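Local coordinates for protein probable acetyltransferase (Agrobacterium tumefaciens, PDB 2GE3) that binds acetyl coenzyme A and, as a GNAT-family member, probably transfers its acetyl group to an acceptor, likely an amine, at residues A[109-114]-A[120-125]; A[135-140]-A[162-167]. One frame throughout, in Å; residues are numbered along the deposited sequence.

The two contacts illustrate how a GNAT fold builds its cofactor site by laying helices against one sheet. Interaction 1 rests helix 102-117 on strand 121-127; interaction 2 rests helix 131-140, the next element of the chain, on strand 158-167. Their centres lie about 10 Å apart, and the two strands are antiparallel neighbours, with probable hydrogen bonds from I166 N to I122 O (2.8 Å) and from M164 N to L124 O (3.1 Å). The side chains of S125 and N163 also meet, S125 OG lying 2.9 Å from N163 OD1. Both contacts border acetyl-CoA, but interaction 2 supplies more of its pocket, contributing A135, L136, Y137 and K139, where interaction 1 contributes S125.

Interaction 1 (A[109-114]-A[120-125]); sequences RTLDAA and HRIELS. With ACO (acetyl coenzyme *a), chain E.
L111 and A114, one turn apart on the helix, both reach I122 of the strand, and this small apolar cluster is the whole of the contact. L111 meets I122 at a slant through one methyl: CD2 stands 3.8 Å from I122 CG1 and 4.1 Å from I122 CG2, so it sits against the fork. The isoleucine turns its CG1 branch beside its own backbone N (chi1 -46°), and the end of that branch, CD1, comes to 3.9 Å from A114 CB. All three residues are buried; I75 and L89 of the sheet also pack on I122.

The polar interactions run along the strand instead. R121 grips E123 side-on, NE and NH2 each 3.2 Å from the single oxygen E123 OE2, which lies close to the guanidinium plane. NE meets the anti lone pair of that oxygen, whereas NH2 approaches from above the carboxylate plane. Further salt bridges join R121 to E145 and E123 to R83.

This packing belongs to the beta-alpha-beta crossover in which helix 102-117 links the parallel strands 86-93 and 121-127 of the GNAT fold; G103 and A104 near its start hydrogen-bond acetyl-CoA through backbone N.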
# COMPACT_ATOMS: atom_id res chain seq x y z
N ARG A 109 -13.16 19.08 4.64
CA ARG A 109 -14.21 18.36 5.36
C ARG A 109 -13.76 16.94 5.68
O ARG A 109 -14.06 16.40 6.76
CB ARG A 109 -15.50 18.28 4.53
CG ARG A 109 -16.28 19.67 4.46
CD ARG A 109 -16.85 20.00 5.91
NE ARG A 109 -17.91 19.03 6.30
CZ ARG A 109 -19.15 19.03 5.79
NH1 ARG A 109 -19.49 19.90 4.81
NH2 ARG A 109 -20.05 18.15 6.20
N THR A 110 -13.11 16.31 4.71
CA THR A 110 -12.74 14.90 4.82
C THR A 110 -11.60 14.74 5.85
O THR A 110 -11.64 13.82 6.63
CB THR A 110 -12.39 14.28 3.44
OG1 THR A 110 -13.51 14.48 2.56
CG2 THR A 110 -12.04 12.71 3.52
N LEU A 111 -10.61 15.63 5.85
CA LEU A 111 -9.54 15.65 6.86
C LEU A 111 -10.00 15.98 8.24
O LEU A 111 -9.49 15.44 9.27
CB LEU A 111 -8.43 16.65 6.44
CG LEU A 111 -7.60 16.23 5.18
CD1 LEU A 111 -6.73 17.38 4.76
CD2 LEU A 111 -6.67 14.96 5.46
N ASP A 112 -10.93 16.94 8.33
CA ASP A 112 -11.46 17.21 9.61
C ASP A 112 -12.20 15.98 10.19
O ASP A 112 -12.00 15.61 11.35
CB ASP A 112 -12.30 18.45 9.59
CG ASP A 112 -11.97 19.36 10.83
OD1 ASP A 112 -10.81 19.96 10.92
OD2 ASP A 112 -12.84 19.37 11.71
N ALA A 113 -13.03 15.31 9.39
CA ALA A 113 -13.66 14.11 9.91
C ALA A 113 -12.60 13.02 10.29
O ALA A 113 -12.82 12.25 11.23
CB ALA A 113 -14.60 13.56 8.92
N ALA A 114 -11.50 12.92 9.53
CA ALA A 114 -10.45 11.92 9.87
C ALA A 114 -9.79 12.19 11.22
O ALA A 114 -9.48 11.28 11.98
CB ALA A 114 -9.39 11.80 8.79
N HIS A 120 -4.10 9.60 12.96
CA HIS A 120 -2.88 10.42 13.14
C HIS A 120 -2.29 10.88 11.78
O HIS A 120 -1.81 12.05 11.59
CB HIS A 120 -1.85 9.59 14.02
CG HIS A 120 -0.50 10.22 14.16
ND1 HIS A 120 -0.23 11.26 15.02
CD2 HIS A 120 0.68 9.91 13.56
CE1 HIS A 120 1.05 11.57 14.96
NE2 HIS A 120 1.62 10.75 14.08
N ARG A 121 -2.32 9.92 10.85
CA ARG A 121 -1.59 10.02 9.58
C ARG A 121 -2.48 9.74 8.36
O ARG A 121 -3.20 8.75 8.34
CB ARG A 121 -0.32 9.17 9.62
CG ARG A 121 0.49 9.13 8.30
CD ARG A 121 1.61 8.13 8.52
NE ARG A 121 2.05 7.78 7.18
CZ ARG A 121 2.90 8.54 6.46
NH1 ARG A 121 3.49 9.64 6.99
NH2 ARG A 121 3.15 8.19 5.22
N ILE A 122 -2.55 10.73 7.47
CA ILE A 122 -3.19 10.62 6.18
C ILE A 122 -2.14 10.59 5.02
O ILE A 122 -1.32 11.45 4.91
CB ILE A 122 -4.27 11.66 5.89
CG1 ILE A 122 -5.22 11.85 7.05
CG2 ILE A 122 -5.03 11.26 4.57
CD1 ILE A 122 -5.89 10.51 7.61
N GLU A 123 -2.19 9.55 4.19
CA GLU A 123 -1.21 9.38 3.14
C GLU A 123 -1.89 9.20 1.80
O GLU A 123 -3.07 8.90 1.74
CB GLU A 123 -0.20 8.24 3.49
CG GLU A 123 -0.70 6.88 3.25
CD GLU A 123 0.21 5.69 3.86
OE1 GLU A 123 0.14 4.63 3.19
OE2 GLU A 123 0.98 5.80 4.90
N LEU A 124 -1.15 9.52 0.74
CA LEU A 124 -1.63 9.53 -0.65
C LEU A 124 -0.46 9.33 -1.58
O LEU A 124 0.73 9.55 -1.24
CB LEU A 124 -2.45 10.81 -0.98
CG LEU A 124 -1.87 12.20 -0.95
CD1 LEU A 124 -0.85 12.47 -2.17
CD2 LEU A 124 -3.00 13.20 -0.89
N SER A 125 -0.79 8.81 -2.75
CA SER A 125 0.15 8.70 -3.87
C SER A 125 -0.40 9.49 -5.04
O SER A 125 -1.58 9.38 -5.29
CB SER A 125 0.24 7.25 -4.26
OG SER A 125 1.19 6.68 -3.32
N1A ACO E . -0.60 23.29 -12.48
C2A ACO E . -0.33 23.85 -11.31
N3A ACO E . -1.31 24.23 -10.47
C4A ACO E . -2.61 24.08 -10.83
C5A ACO E . -2.98 23.47 -12.07
C6A ACO E . -1.87 23.06 -12.93
N6A ACO E . -2.23 22.44 -14.13
N7A ACO E . -4.37 23.50 -12.19
C8A ACO E . -4.87 24.03 -11.07
N9A ACO E . -3.82 24.40 -10.29
C1B ACO E . -3.97 24.99 -8.98
C2B ACO E . -5.07 26.02 -8.82
O2B ACO E . -4.45 27.30 -9.07
C3B ACO E . -5.38 25.71 -7.35
O3B ACO E . -4.30 26.21 -6.54
P3B ACO E . -4.18 27.71 -5.89
O7A ACO E . -4.00 28.79 -6.96
O8A ACO E . -2.87 27.45 -5.14
O9A ACO E . -5.51 27.95 -5.26
C4B ACO E . -5.26 24.20 -7.19
O4B ACO E . -4.30 23.83 -8.16
C5B ACO E . -6.60 23.48 -7.53
O5B ACO E . -7.48 23.66 -6.43
P1A ACO E . -8.98 23.26 -6.43
O1A ACO E . -9.29 23.18 -4.98
O2A ACO E . -9.51 24.29 -7.40
O3A ACO E . -8.88 21.78 -7.08
P2A ACO E . -9.97 20.90 -7.78
O4A ACO E . -11.41 21.20 -7.48
O5A ACO E . -9.56 20.92 -9.23
O6A ACO E . -9.65 19.43 -7.11
CBP ACO E . -8.47 17.47 -7.99
CCP ACO E . -8.34 18.86 -7.33
CDP ACO E . -7.02 17.00 -8.35
CEP ACO E . -9.16 16.47 -7.05
CAP ACO E . -9.41 17.47 -9.26
OAP ACO E . -8.84 18.40 -10.15
C9P ACO E . -9.62 16.20 -10.03
O9P ACO E . -10.54 15.44 -9.73
N8P ACO E . -8.79 15.92 -11.06
C7P ACO E . -8.93 14.61 -11.74
C6P ACO E . -8.75 13.42 -10.83
C5P ACO E . -7.58 13.41 -9.88
O5P ACO E . -6.48 13.87 -10.18
N4P ACO E . -7.78 12.81 -8.70
C3P ACO E . -6.88 13.02 -7.59
C2P ACO E . -5.55 12.37 -7.91
S1P ACO E . -5.74 10.60 -7.92
C ACO E . -4.18 10.74 -7.33
O ACO E . -3.88 11.76 -6.78
CH3 ACO E . -3.32 9.50 -7.45

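Interaction 2 (A[135-140]-A[162-167]). With ACO (acetyl coenzyme *a), chain E.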
# COMPACT_ATOMS: atom_id res chain seq x y z
N ALA A 135 -0.48 20.57 -6.62
CA ALA A 135 -0.67 21.94 -6.13
C ALA A 135 -1.75 22.03 -5.11
O ALA A 135 -1.62 22.80 -4.14
CB ALA A 135 -1.01 22.92 -7.28
N LEU A 136 -2.84 21.29 -5.31
CA LEU A 136 -3.91 21.27 -4.28
C LEU A 136 -3.42 20.57 -3.02
O LEU A 136 -3.63 21.06 -1.91
CB LEU A 136 -5.21 20.59 -4.78
CG LEU A 136 -6.26 20.37 -3.66
CD1 LEU A 136 -6.70 21.71 -3.14
CD2 LEU A 136 -7.49 19.52 -3.99
N TYR A 137 -2.76 19.43 -3.15
CA TYR A 137 -2.23 18.78 -1.93
C TYR A 137 -1.22 19.64 -1.17
O TYR A 137 -1.27 19.71 0.02
CB TYR A 137 -1.59 17.43 -2.27
CG TYR A 137 -2.54 16.48 -2.90
CD1 TYR A 137 -3.90 16.49 -2.55
CD2 TYR A 137 -2.10 15.58 -3.91
CE1 TYR A 137 -4.86 15.64 -3.23
CE2 TYR A 137 -3.01 14.66 -4.51
CZ TYR A 137 -4.38 14.70 -4.18
OH TYR A 137 -5.25 13.81 -4.78
N GLU A 138 -0.30 20.30 -1.89
CA GLU A 138 0.60 21.28 -1.22
C GLU A 138 -0.17 22.38 -0.46
O GLU A 138 0.12 22.65 0.67
CB GLU A 138 1.59 21.91 -2.23
CG GLU A 138 2.56 20.78 -2.70
CD GLU A 138 3.50 21.21 -3.83
OE1 GLU A 138 3.24 22.25 -4.46
OE2 GLU A 138 4.47 20.48 -4.14
N LYS A 139 -1.18 22.98 -1.11
CA LYS A 139 -1.94 24.06 -0.55
C LYS A 139 -2.60 23.57 0.72
O LYS A 139 -2.60 24.26 1.70
CB LYS A 139 -3.01 24.49 -1.56
CG LYS A 139 -3.85 25.57 -1.09
CD LYS A 139 -5.24 25.52 -1.64
CE LYS A 139 -5.27 25.38 -3.18
NZ LYS A 139 -6.73 25.59 -3.63
N ILE A 140 -3.22 22.38 0.70
CA ILE A 140 -3.91 21.88 1.88
C ILE A 140 -2.92 21.60 3.04
O ILE A 140 -3.35 21.60 4.15
CB ILE A 140 -4.67 20.57 1.54
CG1 ILE A 140 -5.80 20.85 0.52
CG2 ILE A 140 -5.24 19.91 2.81
CD1 ILE A 140 -6.82 21.89 0.87
N LEU A 162 4.50 10.27 -6.64
CA LEU A 162 4.99 10.99 -5.47
C LEU A 162 4.19 10.59 -4.31
O LEU A 162 2.94 10.58 -4.36
CB LEU A 162 4.82 12.51 -5.62
CG LEU A 162 5.48 13.13 -6.87
CD1 LEU A 162 5.34 14.66 -6.93
CD2 LEU A 162 6.96 12.70 -7.09
N ASN A 163 4.89 10.31 -3.23
CA ASN A 163 4.20 10.00 -1.96
C ASN A 163 4.15 11.20 -1.10
O ASN A 163 5.14 11.88 -0.97
CB ASN A 163 4.95 8.92 -1.17
CG ASN A 163 4.89 7.62 -1.88
OD1 ASN A 163 3.82 7.20 -2.16
ND2 ASN A 163 6.04 7.05 -2.31
N MSE A 164 3.02 11.43 -0.47
CA MSE A 164 2.85 12.65 0.31
C MSE A 164 2.05 12.21 1.52
O MSE A 164 1.37 11.21 1.45
CB MSE A 164 2.09 13.69 -0.50
CG MSE A 164 2.82 14.06 -1.90
SE MSE A 164 1.75 15.57 -2.61
CE MSE A 164 2.44 17.02 -1.33
N ALA A 165 2.14 12.97 2.60
CA ALA A 165 1.41 12.67 3.81
C ALA A 165 1.15 13.92 4.68
O ALA A 165 1.90 14.94 4.63
CB ALA A 165 2.11 11.58 4.61
N ILE A 166 0.09 13.84 5.47
CA ILE A 166 -0.17 14.86 6.49
C ILE A 166 -0.26 14.20 7.85
O ILE A 166 -0.76 13.10 7.96
CB ILE A 166 -1.47 15.70 6.13
CG1 ILE A 166 -1.47 17.09 6.77
CG2 ILE A 166 -2.75 14.86 6.36
CD1 ILE A 166 -2.52 18.10 6.05
N ILE A 167 0.26 14.87 8.88
CA ILE A 167 0.19 14.34 10.25
C ILE A 167 -0.62 15.34 11.08
O ILE A 167 -0.33 16.56 11.03
CB ILE A 167 1.57 13.96 10.88
CG1 ILE A 167 2.06 12.60 10.39
CG2 ILE A 167 1.51 13.88 12.46
CD1 ILE A 167 3.31 12.75 9.91
N1A ACO E . -0.60 23.29 -12.48
C2A ACO E . -0.33 23.85 -11.31
N3A ACO E . -1.31 24.23 -10.47
C4A ACO E . -2.61 24.08 -10.83
C5A ACO E . -2.98 23.47 -12.07
C6A ACO E . -1.87 23.06 -12.93
N6A ACO E . -2.23 22.44 -14.13
N7A ACO E . -4.37 23.50 -12.19
C8A ACO E . -4.87 24.03 -11.07
N9A ACO E . -3.82 24.40 -10.29
C1B ACO E . -3.97 24.99 -8.98
C2B ACO E . -5.07 26.02 -8.82
O2B ACO E . -4.45 27.30 -9.07
C3B ACO E . -5.38 25.71 -7.35
O3B ACO E . -4.30 26.21 -6.54
P3B ACO E . -4.18 27.71 -5.89
O7A ACO E . -4.00 28.79 -6.96
O8A ACO E . -2.87 27.45 -5.14
O9A ACO E . -5.51 27.95 -5.26
C4B ACO E . -5.26 24.20 -7.19
O4B ACO E . -4.30 23.83 -8.16
C5B ACO E . -6.60 23.48 -7.53
O5B ACO E . -7.48 23.66 -6.43
P1A ACO E . -8.98 23.26 -6.43
O1A ACO E . -9.29 23.18 -4.98
O2A ACO E . -9.51 24.29 -7.40
O3A ACO E . -8.88 21.78 -7.08
P2A ACO E . -9.97 20.90 -7.78
O4A ACO E . -11.41 21.20 -7.48
O5A ACO E . -9.56 20.92 -9.23
O6A ACO E . -9.65 19.43 -7.11
CBP ACO E . -8.47 17.47 -7.99
CCP ACO E . -8.34 18.86 -7.33
CDP ACO E . -7.02 17.00 -8.35
CEP ACO E . -9.16 16.47 -7.05
CAP ACO E . -9.41 17.47 -9.26
OAP ACO E . -8.84 18.40 -10.15
C9P ACO E . -9.62 16.20 -10.03
O9P ACO E . -10.54 15.44 -9.73
N8P ACO E . -8.79 15.92 -11.06
C7P ACO E . -8.93 14.61 -11.74
C6P ACO E . -8.75 13.42 -10.83
C5P ACO E . -7.58 13.41 -9.88
O5P ACO E . -6.48 13.87 -10.18
N4P ACO E . -7.78 12.81 -8.70
C3P ACO E . -6.88 13.02 -7.59
C2P ACO E . -5.55 12.37 -7.91
S1P ACO E . -5.74 10.60 -7.92
C ACO E . -4.18 10.74 -7.33
O ACO E . -3.88 11.76 -6.78
CH3 ACO E . -3.32 9.50 -7.45
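Y137 and selenomethionine M164 meet because each turns CG anti to its own carbonyl carbon (chi1 -59° for Y137), and a bend at the last torsion of M164 (chi3 74°) then swings CE toward the helix. The pair forms a Met-aromatic contact within the GNAT fold, where helix 131-140 lies over the sheet and runs in nearly the same direction as strand 158-167, the local axes 9.9 Å apart. The selenium touches the root of the tyrosine, M164 SE to Y137 CB 3.8 Å, and stands 5.3 Å from the ring centroid, 73° off the normal: an oblique approach, with the two side chains crossing at about a right angle.

The methyl continues outward, M164 CE lying 4.0 Å from E138 CG. E138 is otherwise solvent-facing, and its carboxylate is held by H144. At the end of the helix, I166 CD1 lies 4.1 Å from I140 O, a simple van der Waals contact. F142 touches both M164 and I166, and L124 of the neighbouring strand packs against both Y137 and M164.

The same helix also lines the cofactor pocket. L136 CD2 packs against the pantetheine arm, 3.5 Å from CCP of acetyl-CoA, while K139 donates a hydrogen bond from NZ to O9A of the 3'-phosphate (3.1 Å). With M164 SE against its CB, the Y137 ring extends to the thioester, where its OH donates a hydrogen bond of 3.2 Å to the acetyl oxygen O, which lies at the ring edge, near the ring plane.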